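Local coordinates for protection of telomeres protein 1 (Schizosaccharomyces pombe, PDB 7CUI) that binds single-stranded telomeric DNA, protects the 3'-end telomeric overhang and regulates telomerase and telomere length, at residues 55-61 with 82-88; 130-134 with 195-199. All blocks are in the same frame, centred on the assembly; numbering follows the deposited sequence.

The deposited chain is the C-terminal part of the protein. Its strand pairing, antiparallel except for 93-99 running parallel to 190-198, follows the closed order of an OB-fold barrel. Contact 1 joins strands 49-73 and 77-87, the first hairpin of that barrel. In contact 2, helix 121-135, part of the long connection between strands 93-99 and 163-171, meets the end of strand 190-198. The contact centres lie about 13 Å apart. Ile134 bridges them: its CD1 is 3.8 Å from Leu84 CD1, and its O is 3.9 Å from Val57 CG2. The opposite sheet face of contact 1, which carries Asp59, Ala83 and Leu85, packs on the chain of another protein.

Contact 1 of 2, residues 55-61 with 82-88; sequences VQVVDFW and FALLVRD
Leu85 O receives two backbone N-H groups from the facing strand, and that marks the irregular point of the pairing. Val58 N lies 2.8 Å from Leu85 O, with a C=O...N angle of 175°, whereas Asp59 N makes a weak bond of 3.3 Å to Leu85 O. Two residues opposite one constitute a classic beta bulge, and the antiparallel register shifts by one there. Leu85 N returns a bond to Asp59 O at 2.8 Å, but it comes from above the carbonyl plane, 49° out of it. Regular hydrogen-bonded pairs flank the irregularity: Gln56 with Arg87 before it and Trp61 with Ala83 after it, each joined by two bonds.

Because of the bulge, Val58 points toward the partner strand, and its CG2 lies 3.5 Å from Arg87 NE, obliquely beside the guanidinium. The Arg87 chain, bent at chi2 and chi3, passes alongside the valine, with its NE and NH2 near CG2. On the face that carries Arg87, Asp59 CB rests 3.7 Å from Leu85 CB. Val57, Phe60, Leu84 and Val86 take the other face, where Leu84 spreads its two methyls between neighbours: CD1 is 4.2 Å from Val57 CG2, and CD2 is 3.9 Å from Phe60 CB. Phe60 offers Leu84 its CB and not its ring, since CG sits between the backbone N and the carbonyl carbon (chi1 63°) and leads the ring off to stack with Trp135 and to touch helix 138-148.

Further out, Asp59 OD1 accepts the N-H of Phe60 at 2.7 Å and forms a salt bridge with Lys63, while Gln56 NE2 bonds to Thr161 O. The carboxylate thus answers both a backbone N-H and a cation, which would probably favour its charged form and limit its rotation within the bulge.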
ATOM      1  N   VAL A  55       5.971  -0.699  10.717  1.00 37.08           N
ATOM      2  CA  VAL A  55       5.813   0.451   9.843  1.00 35.56           C
ATOM      3  C   VAL A  55       4.649   1.338  10.288  1.00 33.65           C
ATOM      4  O   VAL A  55       3.802   0.936  11.087  1.00 34.92           O
ATOM      5  CB  VAL A  55       5.701  -0.030   8.381  1.00 35.39           C
ATOM      6  CG1 VAL A  55       4.282  -0.002   7.828  1.00 32.26           C
ATOM      7  CG2 VAL A  55       6.684   0.682   7.471  1.00 37.56           C
ATOM      8  N   GLN A  56       4.641   2.562   9.748  1.00 32.56           N
ATOM      9  CA  GLN A  56       3.648   3.595   9.990  1.00 30.30           C
ATOM     10  C   GLN A  56       3.274   4.176   8.630  1.00 29.88           C
ATOM     11  O   GLN A  56       4.146   4.360   7.785  1.00 29.88           O
ATOM     12  CB  GLN A  56       4.326   4.713  10.776  1.00 31.17           C
ATOM     13  CG  GLN A  56       3.542   5.230  11.967  1.00 31.01           C
ATOM     14  CD  GLN A  56       4.286   6.335  12.680  1.00 32.33           C
ATOM     15  OE1 GLN A  56       5.425   6.670  12.349  1.00 32.31           O
ATOM     16  NE2 GLN A  56       3.632   6.920  13.671  1.00 31.64           N
ATOM     17  N   VAL A  57       1.983   4.464   8.408  1.00 28.02           N
ATOM     18  CA  VAL A  57       1.582   5.072   7.147  1.00 25.26           C
ATOM     19  C   VAL A  57       1.772   6.581   7.246  1.00 25.51           C
ATOM     20  O   VAL A  57       1.336   7.207   8.214  1.00 26.57           O
ATOM     21  CB  VAL A  57       0.142   4.728   6.725  1.00 23.69           C
ATOM     22  CG1 VAL A  57      -0.194   5.352   5.375  1.00 22.51           C
ATOM     23  CG2 VAL A  57      -0.110   3.229   6.688  1.00 23.39           C
ATOM     24  N   VAL A  58       2.381   7.151   6.202  1.00 25.21           N
ATOM     25  CA  VAL A  58       2.828   8.531   6.223  1.00 27.28           C
ATOM     26  C   VAL A  58       2.186   9.314   5.076  1.00 25.98           C
ATOM     27  O   VAL A  58       2.110  10.541   5.130  1.00 26.83           O
ATOM     28  CB  VAL A  58       4.370   8.572   6.232  1.00 29.71           C
ATOM     29  CG1 VAL A  58       4.963   9.727   5.413  1.00 34.91           C
ATOM     30  CG2 VAL A  58       4.902   8.567   7.662  1.00 30.23           C
ATOM     31  N   ASP A  59       1.708   8.594   4.053  1.00 25.38           N
ATOM     32  CA  ASP A  59       1.062   9.181   2.887  1.00 25.06           C
ATOM     33  C   ASP A  59       0.377   8.058   2.106  1.00 24.03           C
ATOM     34  O   ASP A  59       0.607   6.884   2.397  1.00 24.36           O
ATOM     35  CB  ASP A  59       2.070   9.957   2.029  1.00 27.04           C
ATOM     36  CG  ASP A  59       1.449  10.997   1.109  1.00 28.90           C
ATOM     37  OD1 ASP A  59       0.221  10.978   0.947  1.00 29.84           O
ATOM     38  OD2 ASP A  59       2.201  11.824   0.566  1.00 31.49           O
ATOM     39  N   PHE A  60      -0.462   8.418   1.122  1.00 22.94           N
ATOM     40  CA  PHE A  60      -1.089   7.431   0.252  1.00 21.62           C
ATOM     41  C   PHE A  60      -1.490   8.042  -1.092  1.00 22.21           C
ATOM     42  O   PHE A  60      -1.587   9.263  -1.229  1.00 20.67           O
ATOM     43  CB  PHE A  60      -2.286   6.768   0.942  1.00 19.95           C
ATOM     44  CG  PHE A  60      -3.418   7.702   1.290  1.00 19.55           C
ATOM     45  CD1 PHE A  60      -4.298   8.151   0.312  1.00 19.55           C
ATOM     46  CD2 PHE A  60      -3.610   8.125   2.597  1.00 19.27           C
ATOM     47  CE1 PHE A  60      -5.342   9.005   0.633  1.00 19.78           C
ATOM     48  CE2 PHE A  60      -4.656   8.976   2.922  1.00 19.63           C
ATOM     49  CZ  PHE A  60      -5.517   9.419   1.939  1.00 20.23           C
ATOM     50  N   TRP A  61      -1.741   7.154  -2.067  1.00 24.30           N
ATOM     51  CA  TRP A  61      -2.131   7.500  -3.426  1.00 26.37           C
ATOM     52  C   TRP A  61      -3.160   6.494  -3.941  1.00 25.60           C
ATOM     53  O   TRP A  61      -3.008   5.291  -3.714  1.00 25.55           O
ATOM     54  CB  TRP A  61      -0.901   7.544  -4.341  1.00 29.74           C
ATOM     55  CG  TRP A  61      -1.118   8.454  -5.508  1.00 36.95           C
ATOM     56  CD1 TRP A  61      -0.861   9.797  -5.551  1.00 42.97           C
ATOM     57  CD2 TRP A  61      -1.703   8.118  -6.781  1.00 39.89           C
ATOM     58  NE1 TRP A  61      -1.221  10.316  -6.767  1.00 46.48           N
ATOM     59  CE2 TRP A  61      -1.742   9.312  -7.541  1.00 43.54           C
ATOM     60  CE3 TRP A  61      -2.203   6.940  -7.348  1.00 41.05           C
ATOM     61  CZ2 TRP A  61      -2.252   9.354  -8.837  1.00 46.45           C
ATOM     62  CZ3 TRP A  61      -2.704   6.980  -8.632  1.00 46.88           C
ATOM     63  CH2 TRP A  61      -2.722   8.170  -9.366  1.00 50.28           C
ATOM     64  N   PHE A  82      -4.155   0.941  -4.922  1.00 27.72           N
ATOM     65  CA  PHE A  82      -3.708   2.122  -4.203  1.00 26.15           C
ATOM     66  C   PHE A  82      -2.341   1.836  -3.590  1.00 26.77           C
ATOM     67  O   PHE A  82      -1.905   0.686  -3.544  1.00 26.78           O
ATOM     68  CB  PHE A  82      -4.742   2.553  -3.155  1.00 24.57           C
ATOM     69  CG  PHE A  82      -5.146   1.485  -2.168  1.00 23.22           C
ATOM     70  CD1 PHE A  82      -6.226   0.653  -2.428  1.00 22.46           C
ATOM     71  CD2 PHE A  82      -4.458   1.316  -0.970  1.00 22.93           C
ATOM     72  CE1 PHE A  82      -6.602  -0.324  -1.516  1.00 22.28           C
ATOM     73  CE2 PHE A  82      -4.839   0.339  -0.060  1.00 22.26           C
ATOM     74  CZ  PHE A  82      -5.914  -0.479  -0.332  1.00 22.34           C
ATOM     75  N   ALA A  83      -1.671   2.896  -3.131  1.00 26.60           N
ATOM     76  CA  ALA A  83      -0.348   2.758  -2.547  1.00 26.98           C
ATOM     77  C   ALA A  83      -0.286   3.495  -1.212  1.00 27.02           C
ATOM     78  O   ALA A  83      -0.809   4.601  -1.080  1.00 28.35           O
ATOM     79  CB  ALA A  83       0.696   3.269  -3.507  1.00 27.40           C
ATOM     80  N   LEU A  84       0.363   2.862  -0.231  1.00 27.58           N
ATOM     81  CA  LEU A  84       0.630   3.496   1.049  1.00 26.76           C
ATOM     82  C   LEU A  84       2.116   3.831   1.108  1.00 27.58           C
ATOM     83  O   LEU A  84       2.947   2.947   0.905  1.00 30.34           O
ATOM     84  CB  LEU A  84       0.287   2.508   2.167  1.00 25.53           C
ATOM     85  CG  LEU A  84      -1.126   1.933   2.166  1.00 24.62           C
ATOM     86  CD1 LEU A  84      -1.325   1.034   3.378  1.00 23.76           C
ATOM     87  CD2 LEU A  84      -2.156   3.050   2.164  1.00 24.79           C
ATOM     88  N   LEU A  85       2.440   5.102   1.376  1.00 26.90           N
ATOM     89  CA  LEU A  85       3.816   5.465   1.671  1.00 29.20           C
ATOM     90  C   LEU A  85       4.086   5.163   3.143  1.00 29.97           C
ATOM     91  O   LEU A  85       3.515   5.803   4.022  1.00 32.53           O
ATOM     92  CB  LEU A  85       4.044   6.947   1.362  1.00 28.59           C
ATOM     93  CG  LEU A  85       5.503   7.406   1.414  1.00 30.42           C
ATOM     94  CD1 LEU A  85       6.338   6.699   0.357  1.00 30.16           C
ATOM     95  CD2 LEU A  85       5.607   8.913   1.252  1.00 31.93           C
ATOM     96  N   VAL A  86       4.953   4.183   3.404  1.00 31.11           N
ATOM     97  CA  VAL A  86       5.169   3.733   4.771  1.00 32.81           C
ATOM     98  C   VAL A  86       6.543   4.190   5.263  1.00 35.44           C
ATOM     99  O   VAL A  86       7.440   4.444   4.463  1.00 32.68           O
ATOM    100  CB  VAL A  86       4.963   2.212   4.919  1.00 31.87           C
ATOM    101  CG1 VAL A  86       3.541   1.792   4.580  1.00 30.83           C
ATOM    102  CG2 VAL A  86       5.975   1.407   4.117  1.00 31.44           C
ATOM    103  N   ARG A  87       6.690   4.300   6.592  1.00 38.53           N
ATOM    104  CA  ARG A  87       7.929   4.733   7.223  1.00 42.78           C
ATOM    105  C   ARG A  87       8.279   3.802   8.382  1.00 44.83           C
ATOM    106  O   ARG A  87       7.409   3.375   9.140  1.00 44.50           O
ATOM    107  CB  ARG A  87       7.846   6.207   7.639  1.00 43.58           C
ATOM    108  CG  ARG A  87       8.846   6.637   8.703  1.00 49.02           C
ATOM    109  CD  ARG A  87       9.349   8.060   8.529  1.00 55.47           C
ATOM    110  NE  ARG A  87       8.289   9.060   8.435  1.00 56.07           N
ATOM    111  CZ  ARG A  87       8.432  10.297   7.948  1.00 63.53           C
ATOM    112  NH1 ARG A  87       9.608  10.726   7.508  1.00 68.08           N
ATOM    113  NH2 ARG A  87       7.380  11.100   7.907  1.00 63.64           N
ATOM    114  N   ASP A  88       9.582   3.537   8.507  1.00 50.10           N
ATOM    115  CA  ASP A  88      10.185   2.527   9.360  1.00 55.93           C
ATOM    116  C   ASP A  88      10.977   3.243  10.453  1.00 56.96           C
ATOM    117  O   ASP A  88      11.130   4.463  10.411  1.00 53.46           O
ATOM    118  CB  ASP A  88      11.097   1.656   8.490  1.00 57.87           C
ATOM    119  CG  ASP A  88      11.706   0.436   9.151  1.00 68.53           C
ATOM    120  OD1 ASP A  88      12.588   0.623  10.006  1.00 90.06           O
ATOM    121  OD2 ASP A  88      11.314  -0.694   8.781  1.00 62.72           O
TER

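Contact 2 of 2, residues 130-134 with 195-199; sequences RLFLI and GTKIV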
ATOM      1  N   ARG A 130     -12.680   1.699   7.685  1.00 24.65           N
ATOM      2  CA  ARG A 130     -11.807   0.544   7.797  1.00 24.83           C
ATOM      3  C   ARG A 130     -10.345   0.987   7.761  1.00 23.62           C
ATOM      4  O   ARG A 130      -9.545   0.548   8.584  1.00 24.28           O
ATOM      5  CB  ARG A 130     -12.114  -0.475   6.699  1.00 25.50           C
ATOM      6  CG  ARG A 130     -11.632  -1.879   7.029  1.00 28.63           C
ATOM      7  CD  ARG A 130     -12.787  -2.822   7.277  1.00 33.44           C
ATOM      8  NE  ARG A 130     -12.341  -4.151   7.675  1.00 37.15           N
ATOM      9  CZ  ARG A 130     -12.412  -4.621   8.911  1.00 38.61           C
ATOM     10  NH1 ARG A 130     -12.914  -3.870   9.877  1.00 41.92           N
ATOM     11  NH2 ARG A 130     -11.989  -5.844   9.176  1.00 41.54           N
ATOM     12  N   LEU A 131     -10.013   1.875   6.816  1.00 22.46           N
ATOM     13  CA  LEU A 131      -8.651   2.351   6.639  1.00 21.96           C
ATOM     14  C   LEU A 131      -8.252   3.269   7.796  1.00 22.26           C
ATOM     15  O   LEU A 131      -7.069   3.496   8.032  1.00 21.60           O
ATOM     16  CB  LEU A 131      -8.538   3.044   5.275  1.00 21.59           C
ATOM     17  CG  LEU A 131      -8.638   2.121   4.054  1.00 21.13           C
ATOM     18  CD1 LEU A 131      -8.455   2.903   2.763  1.00 20.18           C
ATOM     19  CD2 LEU A 131      -7.609   1.002   4.122  1.00 22.16           C
ATOM     20  N   PHE A 132      -9.245   3.774   8.536  1.00 22.55           N
ATOM     21  CA  PHE A 132      -8.976   4.563   9.725  1.00 24.46           C
ATOM     22  C   PHE A 132      -8.117   3.756  10.700  1.00 26.26           C
ATOM     23  O   PHE A 132      -7.284   4.323  11.405  1.00 29.39           O
ATOM     24  CB  PHE A 132     -10.280   5.053  10.360  1.00 25.22           C
ATOM     25  CG  PHE A 132     -10.095   6.138  11.393  1.00 26.67           C
ATOM     26  CD1 PHE A 132     -10.080   7.476  11.015  1.00 26.36           C
ATOM     27  CD2 PHE A 132      -9.939   5.828  12.741  1.00 26.40           C
ATOM     28  CE1 PHE A 132      -9.911   8.478  11.963  1.00 27.60           C
ATOM     29  CE2 PHE A 132      -9.772   6.831  13.687  1.00 25.14           C
ATOM     30  CZ  PHE A 132      -9.742   8.151  13.297  1.00 26.49           C
ATOM     31  N   LEU A 133      -8.297   2.429  10.689  1.00 25.51           N
ATOM     32  CA  LEU A 133      -7.641   1.541  11.633  1.00 26.03           C
ATOM     33  C   LEU A 133      -6.151   1.372  11.315  1.00 27.38           C
ATOM     34  O   LEU A 133      -5.406   0.878  12.162  1.00 28.60           O
ATOM     35  CB  LEU A 133      -8.378   0.197  11.675  1.00 25.64           C
ATOM     36  CG  LEU A 133      -9.867   0.257  12.031  1.00 25.97           C
ATOM     37  CD1 LEU A 133     -10.531  -1.115  11.902  1.00 26.30           C
ATOM     38  CD2 LEU A 133     -10.092   0.837  13.425  1.00 25.17           C
ATOM     39  N   ILE A 134      -5.711   1.798  10.119  1.00 27.75           N
ATOM     40  CA  ILE A 134      -4.301   1.676   9.756  1.00 27.62           C
ATOM     41  C   ILE A 134      -3.608   3.036   9.658  1.00 26.54           C
ATOM     42  O   ILE A 134      -2.386   3.093   9.791  1.00 29.60           O
ATOM     43  CB  ILE A 134      -4.059   0.832   8.482  1.00 29.25           C
ATOM     44  CG1 ILE A 134      -4.688   1.461   7.236  1.00 29.85           C
ATOM     45  CG2 ILE A 134      -4.500  -0.607   8.678  1.00 30.70           C
ATOM     46  CD1 ILE A 134      -4.142   0.920   5.932  1.00 31.44           C
ATOM     47  N   GLY A 195      -0.432 -10.488   2.769  1.00 40.65           N
ATOM     48  CA  GLY A 195      -0.471 -11.275   3.994  1.00 42.27           C
ATOM     49  C   GLY A 195      -0.733 -10.421   5.231  1.00 41.48           C
ATOM     50  O   GLY A 195      -0.163 -10.659   6.295  1.00 44.57           O
ATOM     51  N   THR A 196      -1.603  -9.421   5.076  1.00 39.30           N
ATOM     52  CA  THR A 196      -1.840  -8.424   6.105  1.00 38.23           C
ATOM     53  C   THR A 196      -3.316  -8.044   6.074  1.00 37.95           C
ATOM     54  O   THR A 196      -3.810  -7.626   5.031  1.00 38.77           O
ATOM     55  CB  THR A 196      -0.964  -7.188   5.851  1.00 36.77           C
ATOM     56  OG1 THR A 196       0.379  -7.612   5.615  1.00 37.38           O
ATOM     57  CG2 THR A 196      -0.993  -6.179   6.980  1.00 35.11           C
ATOM     58  N   LYS A 197      -4.011  -8.195   7.210  1.00 36.42           N
ATOM     59  CA  LYS A 197      -5.445  -7.941   7.242  1.00 40.59           C
ATOM     60  C   LYS A 197      -5.809  -7.001   8.392  1.00 40.80           C
ATOM     61  O   LYS A 197      -5.239  -7.094   9.476  1.00 39.99           O
ATOM     62  CB  LYS A 197      -6.256  -9.243   7.219  1.00 44.05           C
ATOM     63  CG  LYS A 197      -6.045 -10.194   8.386  1.00 52.13           C
ATOM     64  CD  LYS A 197      -7.123 -11.261   8.503  1.00 58.83           C
ATOM     65  CE  LYS A 197      -6.780 -12.570   7.822  1.00 63.55           C
ATOM     66  NZ  LYS A 197      -7.171 -12.555   6.394  1.00 67.94           N
ATOM     67  N   ILE A 198      -6.753  -6.085   8.126  1.00 37.73           N
ATOM     68  CA  ILE A 198      -7.320  -5.199   9.133  1.00 36.14           C
ATOM     69  C   ILE A 198      -8.423  -5.958   9.865  1.00 39.77           C
ATOM     70  O   ILE A 198      -9.238  -6.629   9.238  1.00 42.30           O
ATOM     71  CB  ILE A 198      -7.839  -3.882   8.512  1.00 32.05           C
ATOM     72  CG1 ILE A 198      -6.737  -3.120   7.769  1.00 29.93           C
ATOM     73  CG2 ILE A 198      -8.503  -3.000   9.563  1.00 28.88           C
ATOM     74  CD1 ILE A 198      -7.243  -1.985   6.901  1.00 27.17           C
ATOM     75  N   VAL A 199      -8.442  -5.833  11.196  1.00 43.40           N
ATOM     76  CA  VAL A 199      -9.312  -6.639  12.036  1.00 47.46           C
ATOM     77  C   VAL A 199      -9.942  -5.766  13.130  1.00 50.68           C
ATOM     78  O   VAL A 199      -9.669  -4.550  13.124  1.00 50.26           O
ATOM     79  CB  VAL A 199      -8.538  -7.831  12.628  1.00 49.35           C
ATOM     80  CG1 VAL A 199      -9.190  -8.362  13.893  1.00 54.11           C
ATOM     81  CG2 VAL A 199      -8.363  -8.940  11.604  1.00 46.72           C
TER
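Ile198, near the end of the last strand of the OB fold, supplies most of the contact between strand 190-198 and residues 130-134 of helix 121-135. The segment axes approach to 9.4 Å at an angle of 118°, and Ile198 makes most of the contacts, with Val199 adding a minor one. Both branches of Ile198 are used. Its CG1 lies 3.5 Å from Ile134 CG2, the two side chains crossing at about a right angle, and its CD1 reaches Leu131 CD2 at 4.1 Å. The other branch, CG2, stands 3.6 Å from Leu133 CD1; it is placed there by lying anti to the backbone N, whereas CG1 is anti to the carbonyl carbon (chi1 -58°).

Helix 121-135 sits in the insertion between the third and fourth barrel strands, the place where OB folds commonly carry a helix. Strand 190-198 runs parallel to strand 93-99, and the backbone of Ile198 is hydrogen-bonded to Leu106 of helix 100-107, which follows strand 93-99.

Arg130 slides past Ile198 in the opposite direction, and Ile198 CG2 lies over one face of the Arg130 guanidinium, 4.3 Å above the centre of its plane. Arg130 NH2 also comes within 2.9 Å of Ile198 O, but the angle is too poor for a hydrogen bond. With an alanine in place of Ile198, the methyls of Leu131, Leu133 and Ile134 would probably lose their apolar partner, and the Arg130 guanidinium face the methyl that covers it. Arg130 NE bonds to Ile107 O, Arg130 NH2 makes a weak hydrogen bond to Asn108 O, and Ile198 O accepts from Asn108 ND2.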